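Local coordinates for antiterminator Q protein (Enterobacteria phage SfI, PDB 6JNY), which acts in Q-dependent transcription antitermination, probably by modifying RNA polymerase so that it reads through terminators into downstream phage genes, at residues V27-L32 with R55-D60; M64-V69 with P143-A148; F81-S86 with E132-S137; Y100-A105 with P121-C126. All coordinates share one frame; numbering follows the deposited sequence.

In the fold
The four contacts run across a mainly helical chain, with interactions 1 and 4 on opposite sides of its centre, about 30 Å apart between centres. Helix 123-155 is shared by interactions 2, 3 and 4, which pack it in turn against helix 60-74, helix 78-90 and helix 94-103. Along the chain interaction 1 closes first; interaction 4 is nested inside the loop closed by interaction 3, and that inside the loop of interaction 2. Neighbouring contacts touch where L32 meets S67 and where Y101 meets I83 and I133. The long C-terminal helix thereby joins the hairpin end of the molecule to its helical body.

Interaction 1: V27-L32 with R55-D60; sequences VYSGRL and RPMCND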
# COMPACT_ATOMS: atom_id res chain seq x y z
N VAL A 27 -10.61 6.07 -3.96
CA VAL A 27 -9.89 7.05 -3.14
C VAL A 27 -9.39 8.21 -3.99
O VAL A 27 -9.54 9.39 -3.62
CB VAL A 27 -8.73 6.36 -2.40
CG1 VAL A 27 -7.79 7.38 -1.79
CG2 VAL A 27 -9.26 5.42 -1.33
N TYR A 28 -8.77 7.90 -5.13
CA TYR A 28 -8.17 8.94 -5.96
C TYR A 28 -9.20 9.93 -6.48
O TYR A 28 -8.87 11.08 -6.78
CB TYR A 28 -7.42 8.30 -7.13
CG TYR A 28 -6.41 9.19 -7.83
CD1 TYR A 28 -5.29 9.65 -7.15
CD2 TYR A 28 -6.56 9.52 -9.16
CE1 TYR A 28 -4.36 10.45 -7.79
CE2 TYR A 28 -5.63 10.33 -9.81
CZ TYR A 28 -4.53 10.78 -9.11
OH TYR A 28 -3.61 11.57 -9.75
N SER A 29 -10.45 9.49 -6.59
CA SER A 29 -11.54 10.37 -7.01
C SER A 29 -12.00 11.31 -5.91
O SER A 29 -12.86 12.16 -6.16
CB SER A 29 -12.72 9.53 -7.49
OG SER A 29 -13.52 9.12 -6.40
N GLY A 30 -11.46 11.17 -4.70
CA GLY A 30 -11.74 12.07 -3.61
C GLY A 30 -12.93 11.71 -2.75
O GLY A 30 -13.37 12.55 -1.95
N ARG A 31 -13.44 10.49 -2.86
CA ARG A 31 -14.68 10.13 -2.18
C ARG A 31 -14.52 9.73 -0.72
O ARG A 31 -15.53 9.55 -0.03
CB ARG A 31 -15.45 9.06 -2.98
CG ARG A 31 -16.15 9.64 -4.22
CD ARG A 31 -16.73 8.55 -5.13
NE ARG A 31 -17.61 9.10 -6.16
CZ ARG A 31 -17.20 9.81 -7.21
NH1 ARG A 31 -15.91 10.06 -7.41
NH2 ARG A 31 -18.09 10.26 -8.09
N LEU A 32 -13.29 9.58 -0.21
CA LEU A 32 -13.11 9.23 1.20
C LEU A 32 -13.12 10.48 2.06
O LEU A 32 -12.36 11.42 1.80
CB LEU A 32 -11.82 8.44 1.42
CG LEU A 32 -11.63 7.93 2.86
CD1 LEU A 32 -12.72 6.95 3.25
CD2 LEU A 32 -10.26 7.29 3.04
N ARG A 55 -10.87 4.93 -14.81
CA ARG A 55 -10.66 3.81 -13.90
C ARG A 55 -11.95 3.38 -13.22
O ARG A 55 -12.64 4.19 -12.60
CB ARG A 55 -9.63 4.18 -12.83
CG ARG A 55 -8.23 3.70 -13.11
CD ARG A 55 -7.42 3.69 -11.84
NE ARG A 55 -6.94 5.01 -11.48
CZ ARG A 55 -6.31 5.31 -10.35
NH1 ARG A 55 -6.09 4.36 -9.44
NH2 ARG A 55 -5.92 6.56 -10.12
N PRO A 56 -12.27 2.09 -13.33
CA PRO A 56 -13.44 1.58 -12.61
C PRO A 56 -13.18 1.64 -11.12
O PRO A 56 -12.05 1.45 -10.65
CB PRO A 56 -13.55 0.14 -13.10
CG PRO A 56 -12.18 -0.22 -13.54
CD PRO A 56 -11.53 1.03 -14.03
N MET A 57 -14.23 1.95 -10.37
CA MET A 57 -14.13 2.09 -8.93
C MET A 57 -15.25 1.31 -8.26
O MET A 57 -16.28 1.01 -8.87
CB MET A 57 -14.15 3.56 -8.49
CG MET A 57 -15.43 4.29 -8.84
SD MET A 57 -15.49 5.93 -8.09
CE MET A 57 -14.11 6.71 -8.89
N CYS A 58 -15.02 0.97 -7.00
CA CYS A 58 -16.05 0.31 -6.22
C CYS A 58 -17.12 1.32 -5.84
O CYS A 58 -16.98 2.52 -6.08
CB CYS A 58 -15.44 -0.31 -4.96
SG CYS A 58 -14.44 0.86 -4.01
N ASN A 59 -18.20 0.82 -5.24
CA ASN A 59 -19.24 1.69 -4.71
C ASN A 59 -18.79 2.30 -3.39
O ASN A 59 -17.72 1.98 -2.86
CB ASN A 59 -20.59 0.96 -4.65
CG ASN A 59 -20.59 -0.19 -3.65
OD1 ASN A 59 -19.81 -0.22 -2.71
ND2 ASN A 59 -21.48 -1.15 -3.87
N ASP A 60 -19.62 3.20 -2.84
CA ASP A 60 -19.21 3.96 -1.66
C ASP A 60 -19.15 3.09 -0.42
O ASP A 60 -18.26 3.27 0.42
CB ASP A 60 -20.17 5.13 -1.44
CG ASP A 60 -19.97 6.25 -2.43
OD1 ASP A 60 -19.07 6.16 -3.29
OD2 ASP A 60 -20.73 7.24 -2.36
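R55 brings NH2 of its guanidinium against the ring of Y28, 3.2 Å from CD2. The approach is oblique, with the guanidinium and ring planes 43° apart. The same NH2 donates a hydrogen bond to the carbonyl of A89, which anchors R55 at the end of helix 78-90, while the Y28 ring also meets that of H90.

Van der Waals packing centres on M57. Its chain extends as far as SD and then bends at chi3 (63°), which places CE against S29 CB at 3.4 Å, tight for two carbons. SD lies over one face of the R31 guanidinium, 4.1 Å from R31 CD, and the two side chains cross at about a right angle. The M57 side chain also touches W26.

The contact lies where helix 10-28 ends in a Schellman motif. G30, at a positive phi that glycine adopts readily, donates from N to V27 O at 2.8 Å. Facing this turn is the loop that leads into helix 60-74, where N59 serves as N-cap by accepting from D62 N.

No polar side-chain bond joins the two segments. R31 NH1 donates to S29 OG at 2.8 Å, nearly in the guanidinium plane, with an N-H...O angle of 150°. D60 OD1 sits near the guanidinium plane at its edge, yet 4.4 Å from R31 NE, beyond a salt bridge, so any attraction is probably modest. W26 engages both segments: its O is hydrogen-bonded to S29 OG, and its NE1 donates to D60 OD1.

Interaction 2: M64-V69 with P143-A148; sequences MLISQV and PVLDSA
V69 spreads its two methyls over three residues of the facing helix. CG1 stands anti to the backbone N (chi1 166°), which carries it to V144 CG1 at 3.7 Å and close to the backbone N of L145. CG2, beside the backbone N of its own residue, meets A148 CB at 3.5 Å. The V69 and V144 side chains lie alongside each other, running opposite ways, whereas V69 and L145 cross at about a right angle.

L145 does most of its touching through one methyl. Its CG is anti to the backbone N, and a chi2 of 60° sets CD1 3.6 Å from L65 CD2 and 3.8 Å from I66 CG1, with V69 CG2 a little farther off. L65 CD2 in turn reaches A148 CB at 3.7 Å, so the small alanine side chain is touched by both L65 and V69, one helical turn apart.

This is roughly antiparallel, inclined helix packing, between helix 60-74 and the long C-terminal helix 123-155: the axes of the short segments approach to 9.8 Å, with 143° between their directions. Helix 123-155 is kinked at P143, whose N makes no bond to the preceding turn. Helix 10-28 borders the same apolar layer, with W19 and W23 against I66 and L16 against L145; L65 also packs on F149 and R152.

Behind the contact, S147 OG donates to V144 O at 3.1 Å from above the carbonyl plane. A148 N reaches the same oxygen from the same face, so V144 O takes two donors.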
# COMPACT_ATOMS: atom_id res chain seq x y z
N MET A 64 -15.70 2.66 1.64
CA MET A 64 -15.54 2.95 3.05
C MET A 64 -15.06 1.73 3.83
O MET A 64 -14.19 1.84 4.69
CB MET A 64 -16.84 3.51 3.63
CG MET A 64 -17.07 4.95 3.24
SD MET A 64 -18.57 5.69 3.92
CE MET A 64 -19.85 4.80 3.03
N LEU A 65 -15.63 0.56 3.53
CA LEU A 65 -15.22 -0.65 4.24
C LEU A 65 -13.74 -0.94 4.00
O LEU A 65 -12.99 -1.23 4.94
CB LEU A 65 -16.07 -1.84 3.79
CG LEU A 65 -15.82 -3.21 4.42
CD1 LEU A 65 -17.09 -4.02 4.46
CD2 LEU A 65 -14.74 -4.01 3.68
N ILE A 66 -13.31 -0.87 2.74
CA ILE A 66 -11.91 -1.15 2.44
C ILE A 66 -11.00 -0.11 3.07
O ILE A 66 -9.91 -0.44 3.56
CB ILE A 66 -11.68 -1.28 0.92
CG1 ILE A 66 -12.49 -2.44 0.36
CG2 ILE A 66 -10.17 -1.44 0.61
CD1 ILE A 66 -12.65 -2.39 -1.16
N SER A 67 -11.41 1.16 3.05
CA SER A 67 -10.58 2.21 3.63
C SER A 67 -10.39 2.00 5.12
O SER A 67 -9.29 2.22 5.65
CB SER A 67 -11.24 3.57 3.40
OG SER A 67 -11.36 3.89 2.02
N GLN A 68 -11.46 1.62 5.82
CA GLN A 68 -11.36 1.34 7.25
C GLN A 68 -10.43 0.16 7.50
O GLN A 68 -9.62 0.18 8.44
CB GLN A 68 -12.74 1.05 7.82
CG GLN A 68 -13.69 2.23 7.83
CD GLN A 68 -14.93 1.97 8.66
OE1 GLN A 68 -15.62 2.91 9.07
NE2 GLN A 68 -15.21 0.70 8.93
N VAL A 69 -10.51 -0.87 6.66
CA VAL A 69 -9.59 -2.00 6.78
C VAL A 69 -8.16 -1.55 6.57
O VAL A 69 -7.27 -1.85 7.37
CB VAL A 69 -10.00 -3.12 5.81
CG1 VAL A 69 -8.90 -4.14 5.66
CG2 VAL A 69 -11.28 -3.77 6.28
N PRO A 143 -6.24 -11.01 5.30
CA PRO A 143 -7.19 -11.64 6.25
C PRO A 143 -8.16 -10.65 6.84
O PRO A 143 -9.30 -11.02 7.14
CB PRO A 143 -6.28 -12.23 7.32
CG PRO A 143 -5.05 -11.37 7.29
CD PRO A 143 -4.87 -11.00 5.84
N VAL A 144 -7.75 -9.40 7.00
CA VAL A 144 -8.63 -8.39 7.58
C VAL A 144 -9.72 -8.01 6.60
O VAL A 144 -10.87 -7.78 7.00
CB VAL A 144 -7.82 -7.18 8.06
CG1 VAL A 144 -8.72 -6.19 8.79
CG2 VAL A 144 -6.68 -7.63 8.96
N LEU A 145 -9.38 -7.88 5.32
CA LEU A 145 -10.41 -7.53 4.34
C LEU A 145 -11.34 -8.70 4.10
O LEU A 145 -12.56 -8.52 3.96
CB LEU A 145 -9.78 -7.08 3.03
CG LEU A 145 -10.83 -6.54 2.03
CD1 LEU A 145 -11.57 -5.35 2.61
CD2 LEU A 145 -10.24 -6.20 0.66
N ASP A 146 -10.79 -9.91 4.01
CA ASP A 146 -11.64 -11.09 3.86
C ASP A 146 -12.62 -11.19 5.01
O ASP A 146 -13.81 -11.44 4.80
CB ASP A 146 -10.79 -12.36 3.77
CG ASP A 146 -11.62 -13.61 3.55
OD1 ASP A 146 -12.49 -13.61 2.66
OD2 ASP A 146 -11.40 -14.59 4.28
N SER A 147 -12.14 -10.97 6.24
CA SER A 147 -13.04 -11.05 7.38
C SER A 147 -13.99 -9.87 7.42
O SER A 147 -15.12 -10.00 7.92
CB SER A 147 -12.24 -11.16 8.68
OG SER A 147 -11.77 -9.89 9.07
N ALA A 148 -13.59 -8.72 6.88
CA ALA A 148 -14.49 -7.57 6.88
C ALA A 148 -15.70 -7.81 6.00
O ALA A 148 -16.83 -7.47 6.37
CB ALA A 148 -13.76 -6.29 6.44

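Interaction 3: F81-S86 with E132-S137; sequences FGILLS and EILNAS
I83 is the main projection of helix 78-90 here, and its two branches part between I133 and L134. The CG2 branch, anti to the backbone N, rests on L134 with CG at 3.8 Å and CD2 hardly farther. The longer arm ends in CD1, which meets I133 CD1 at 3.9 Å and lies close to I133 CG2. I83 and I133 cross at about a right angle, while I83 meets L134 at a slant, and the sec-butyl group thus wedges between two successive side chains of the partner helix.

In return, L134 CD2 sits between I83 CG2 and L84 CA, coming down on the backbone 4.0 Å from that CA. L84 completes the interlock: its CD1 is 4.3 Å from L134 CD2 and the same distance from S137 CB, so it settles between residues almost one turn apart.

S137 presents its CB here while its hydroxyl turns back along its own helix, donating to I133 O at 2.8 Å. That carbonyl also accepts from S137 N, the two donors arriving from opposite faces of its plane; the polar tip is satisfied locally and the meeting surface stays apolar.

The short segments cross almost perpendicularly, at -94°, with axes 9.6 Å apart. The contact lies close to the centre of the chain. I97 and Y101 of helix 94-103 pack on I83 and I133 respectively, and M74 of helix 60-74 touches S137.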
# COMPACT_ATOMS: atom_id res chain seq x y z
N PHE A 81 2.35 2.55 4.03
CA PHE A 81 1.05 3.11 3.69
C PHE A 81 1.17 4.04 2.48
O PHE A 81 0.38 3.94 1.54
CB PHE A 81 0.51 3.86 4.92
CG PHE A 81 -1.01 3.96 5.00
CD1 PHE A 81 -1.83 3.81 3.89
CD2 PHE A 81 -1.61 4.24 6.23
CE1 PHE A 81 -3.22 3.93 4.01
CE2 PHE A 81 -2.99 4.35 6.36
CZ PHE A 81 -3.80 4.20 5.25
N GLY A 82 2.18 4.90 2.48
CA GLY A 82 2.36 5.80 1.35
C GLY A 82 2.65 5.07 0.06
O GLY A 82 2.14 5.43 -1.01
N ILE A 83 3.47 4.02 0.13
CA ILE A 83 3.79 3.24 -1.06
C ILE A 83 2.55 2.54 -1.59
O ILE A 83 2.32 2.50 -2.81
CB ILE A 83 4.94 2.27 -0.76
CG1 ILE A 83 6.27 3.03 -0.69
CG2 ILE A 83 5.00 1.15 -1.79
CD1 ILE A 83 7.38 2.25 -0.06
N LEU A 84 1.73 1.98 -0.69
CA LEU A 84 0.47 1.39 -1.10
C LEU A 84 -0.41 2.40 -1.82
O LEU A 84 -1.03 2.07 -2.84
CB LEU A 84 -0.25 0.83 0.13
CG LEU A 84 -1.52 0.01 -0.11
CD1 LEU A 84 -1.16 -1.37 -0.63
CD2 LEU A 84 -2.35 -0.11 1.18
N LEU A 85 -0.50 3.63 -1.29
CA LEU A 85 -1.34 4.65 -1.91
C LEU A 85 -0.77 5.11 -3.26
O LEU A 85 -1.53 5.28 -4.21
CB LEU A 85 -1.53 5.84 -0.95
CG LEU A 85 -2.43 5.53 0.26
CD1 LEU A 85 -2.31 6.64 1.32
CD2 LEU A 85 -3.87 5.36 -0.16
N SER A 86 0.55 5.25 -3.36
CA SER A 86 1.16 5.57 -4.65
C SER A 86 0.79 4.54 -5.71
O SER A 86 0.35 4.89 -6.81
CB SER A 86 2.68 5.67 -4.51
OG SER A 86 3.05 6.79 -3.73
N GLU A 132 8.91 -5.76 -1.98
CA GLU A 132 8.72 -6.47 -0.72
C GLU A 132 7.72 -5.74 0.17
O GLU A 132 6.91 -6.37 0.86
CB GLU A 132 10.05 -6.63 0.00
CG GLU A 132 10.95 -7.71 -0.56
CD GLU A 132 12.36 -7.64 -0.01
OE1 GLU A 132 12.60 -6.81 0.90
OE2 GLU A 132 13.22 -8.41 -0.48
N ILE A 133 7.79 -4.41 0.20
CA ILE A 133 6.86 -3.63 1.01
C ILE A 133 5.43 -3.82 0.52
O ILE A 133 4.50 -4.02 1.31
CB ILE A 133 7.30 -2.16 1.05
CG1 ILE A 133 8.57 -2.00 1.89
CG2 ILE A 133 6.17 -1.26 1.57
CD1 ILE A 133 9.28 -0.68 1.64
N LEU A 134 5.22 -3.77 -0.80
CA LEU A 134 3.88 -3.98 -1.33
C LEU A 134 3.39 -5.39 -1.00
O LEU A 134 2.24 -5.57 -0.55
CB LEU A 134 3.84 -3.71 -2.83
CG LEU A 134 3.85 -2.23 -3.21
CD1 LEU A 134 4.18 -2.09 -4.71
CD2 LEU A 134 2.51 -1.60 -2.90
N ASN A 135 4.24 -6.39 -1.19
CA ASN A 135 3.86 -7.76 -0.89
C ASN A 135 3.51 -7.92 0.58
O ASN A 135 2.50 -8.54 0.92
CB ASN A 135 4.98 -8.72 -1.28
CG ASN A 135 4.63 -10.16 -1.02
OD1 ASN A 135 4.94 -10.71 0.04
ND2 ASN A 135 3.95 -10.78 -1.98
N ALA A 136 4.32 -7.34 1.46
CA ALA A 136 4.07 -7.48 2.89
C ALA A 136 2.78 -6.78 3.28
O ALA A 136 2.03 -7.27 4.14
CB ALA A 136 5.25 -6.90 3.67
N SER A 137 2.49 -5.64 2.66
CA SER A 137 1.25 -4.93 2.95
C SER A 137 0.04 -5.74 2.53
O SER A 137 -0.94 -5.83 3.28
CB SER A 137 1.25 -3.57 2.24
OG SER A 137 2.35 -2.77 2.65

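Interaction 4: Y100-A105 with P121-C126; sequences YYHRVA and PSLATC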
# COMPACT_ATOMS: atom_id res chain seq x y z
N TYR A 100 11.79 7.18 -7.07
CA TYR A 100 11.73 8.25 -6.08
C TYR A 100 12.29 7.79 -4.74
O TYR A 100 12.97 8.56 -4.05
CB TYR A 100 10.30 8.76 -5.90
CG TYR A 100 10.24 9.94 -4.97
CD1 TYR A 100 9.78 9.81 -3.68
CD2 TYR A 100 10.69 11.19 -5.39
CE1 TYR A 100 9.74 10.88 -2.82
CE2 TYR A 100 10.66 12.28 -4.53
CZ TYR A 100 10.18 12.12 -3.25
OH TYR A 100 10.14 13.19 -2.38
N TYR A 101 11.96 6.56 -4.34
CA TYR A 101 12.50 5.95 -3.12
C TYR A 101 14.02 5.98 -3.15
O TYR A 101 14.67 6.33 -2.16
CB TYR A 101 11.97 4.51 -3.10
CG TYR A 101 12.26 3.59 -1.92
CD1 TYR A 101 11.22 3.14 -1.13
CD2 TYR A 101 13.53 3.10 -1.68
CE1 TYR A 101 11.45 2.26 -0.08
CE2 TYR A 101 13.77 2.22 -0.63
CZ TYR A 101 12.73 1.81 0.16
OH TYR A 101 12.95 0.93 1.20
N HIS A 102 14.61 5.61 -4.29
CA HIS A 102 16.06 5.67 -4.46
C HIS A 102 16.58 7.11 -4.42
O HIS A 102 17.62 7.38 -3.81
CB HIS A 102 16.42 5.00 -5.78
CG HIS A 102 17.86 5.12 -6.15
ND1 HIS A 102 18.31 5.99 -7.12
CD2 HIS A 102 18.96 4.48 -5.70
CE1 HIS A 102 19.62 5.88 -7.24
NE2 HIS A 102 20.04 4.97 -6.38
N ARG A 103 15.88 8.03 -5.09
CA ARG A 103 16.32 9.42 -5.16
C ARG A 103 16.46 10.05 -3.77
O ARG A 103 17.39 10.84 -3.54
CB ARG A 103 15.34 10.22 -6.02
CG ARG A 103 15.77 11.64 -6.33
CD ARG A 103 14.59 12.48 -6.82
NE ARG A 103 14.06 12.02 -8.10
CZ ARG A 103 14.37 12.56 -9.28
NH1 ARG A 103 15.21 13.58 -9.33
NH2 ARG A 103 13.84 12.09 -10.39
N VAL A 104 15.56 9.73 -2.84
CA VAL A 104 15.55 10.38 -1.54
C VAL A 104 16.14 9.50 -0.44
O VAL A 104 16.06 9.86 0.74
CB VAL A 104 14.16 10.92 -1.15
CG1 VAL A 104 13.67 11.90 -2.20
CG2 VAL A 104 13.16 9.77 -0.98
N ALA A 105 16.74 8.37 -0.80
CA ALA A 105 17.18 7.41 0.20
C ALA A 105 18.31 7.98 1.06
O ALA A 105 19.17 8.72 0.57
CB ALA A 105 17.65 6.12 -0.48
N PRO A 121 21.51 3.14 -0.77
CA PRO A 121 21.17 1.89 -1.45
C PRO A 121 21.13 2.06 -2.97
O PRO A 121 20.81 3.12 -3.50
CB PRO A 121 19.78 1.55 -0.90
CG PRO A 121 19.22 2.84 -0.49
CD PRO A 121 20.38 3.66 0.01
N SER A 122 21.48 0.98 -3.66
CA SER A 122 21.42 0.95 -5.11
C SER A 122 19.97 1.02 -5.58
O SER A 122 19.03 0.81 -4.81
CB SER A 122 22.08 -0.32 -5.64
OG SER A 122 21.29 -1.46 -5.39
N LEU A 123 19.79 1.32 -6.87
CA LEU A 123 18.45 1.32 -7.44
C LEU A 123 17.87 -0.09 -7.44
O LEU A 123 16.68 -0.28 -7.18
CB LEU A 123 18.47 1.91 -8.85
CG LEU A 123 17.12 2.05 -9.56
CD1 LEU A 123 16.20 3.03 -8.84
CD2 LEU A 123 17.35 2.51 -11.01
N ALA A 124 18.70 -1.10 -7.72
CA ALA A 124 18.22 -2.48 -7.68
C ALA A 124 17.72 -2.84 -6.29
O ALA A 124 16.70 -3.53 -6.15
CB ALA A 124 19.34 -3.43 -8.11
N THR A 125 18.42 -2.38 -5.25
CA THR A 125 17.98 -2.65 -3.88
C THR A 125 16.66 -1.95 -3.60
O THR A 125 15.76 -2.54 -2.99
CB THR A 125 19.05 -2.17 -2.90
OG1 THR A 125 20.23 -2.97 -3.06
CG2 THR A 125 18.56 -2.30 -1.46
N CYS A 126 16.52 -0.70 -4.04
CA CYS A 126 15.28 0.03 -3.79
C CYS A 126 14.10 -0.61 -4.52
O CYS A 126 12.99 -0.68 -3.98
CB CYS A 126 15.45 1.49 -4.20
SG CYS A 126 16.61 2.38 -3.11
O HOH W 1 20.09 5.93 -3.01
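H102, Y101 and A105 meet P121, L123 and C126 at the base of the antiparallel beta hairpin formed by strands 108-112 and 115-119, where the end of helix 94-103 is brought beside the start of helix 123-155. The hairpin is the connection between these two helices.

H102 swings its CG anti to the backbone N (chi1 174°), and the imidazole lies across the first turn of the facing helix. L123 CB stands over the centre of one ring face, 4.1 Å from the centroid, in a CH-pi contact, while L123 CD1 packs on H102 CB at 3.6 Å. At the ring edge and near its plane, H102 CD2 comes 3.2 Å from P121 O.

C126 SG is at the edge of the Y101 ring, 3.5 Å from Y101 CD2, in a sulfur-aromatic contact. The sulfur also packs on H102 CA and CB, at 3.6 Å from CA, and lies only more distantly at the edge of the imidazole; the carbonyl O of C126 is over a Y101 face. Y101 OH itself is held by E129 and K79. Beyond H102, A105 CB rests on the P121 ring, 3.6 Å from CG.

A water bridges the two segments, donating to H102 O at 3.0 Å and to P121 O at 2.9 Å; H102 O also accepts from A105 N. P121 O thus has the water and the imidazole C-H edge beside it; that edge would probably be a better partner for the oxygen if the ring were protonated.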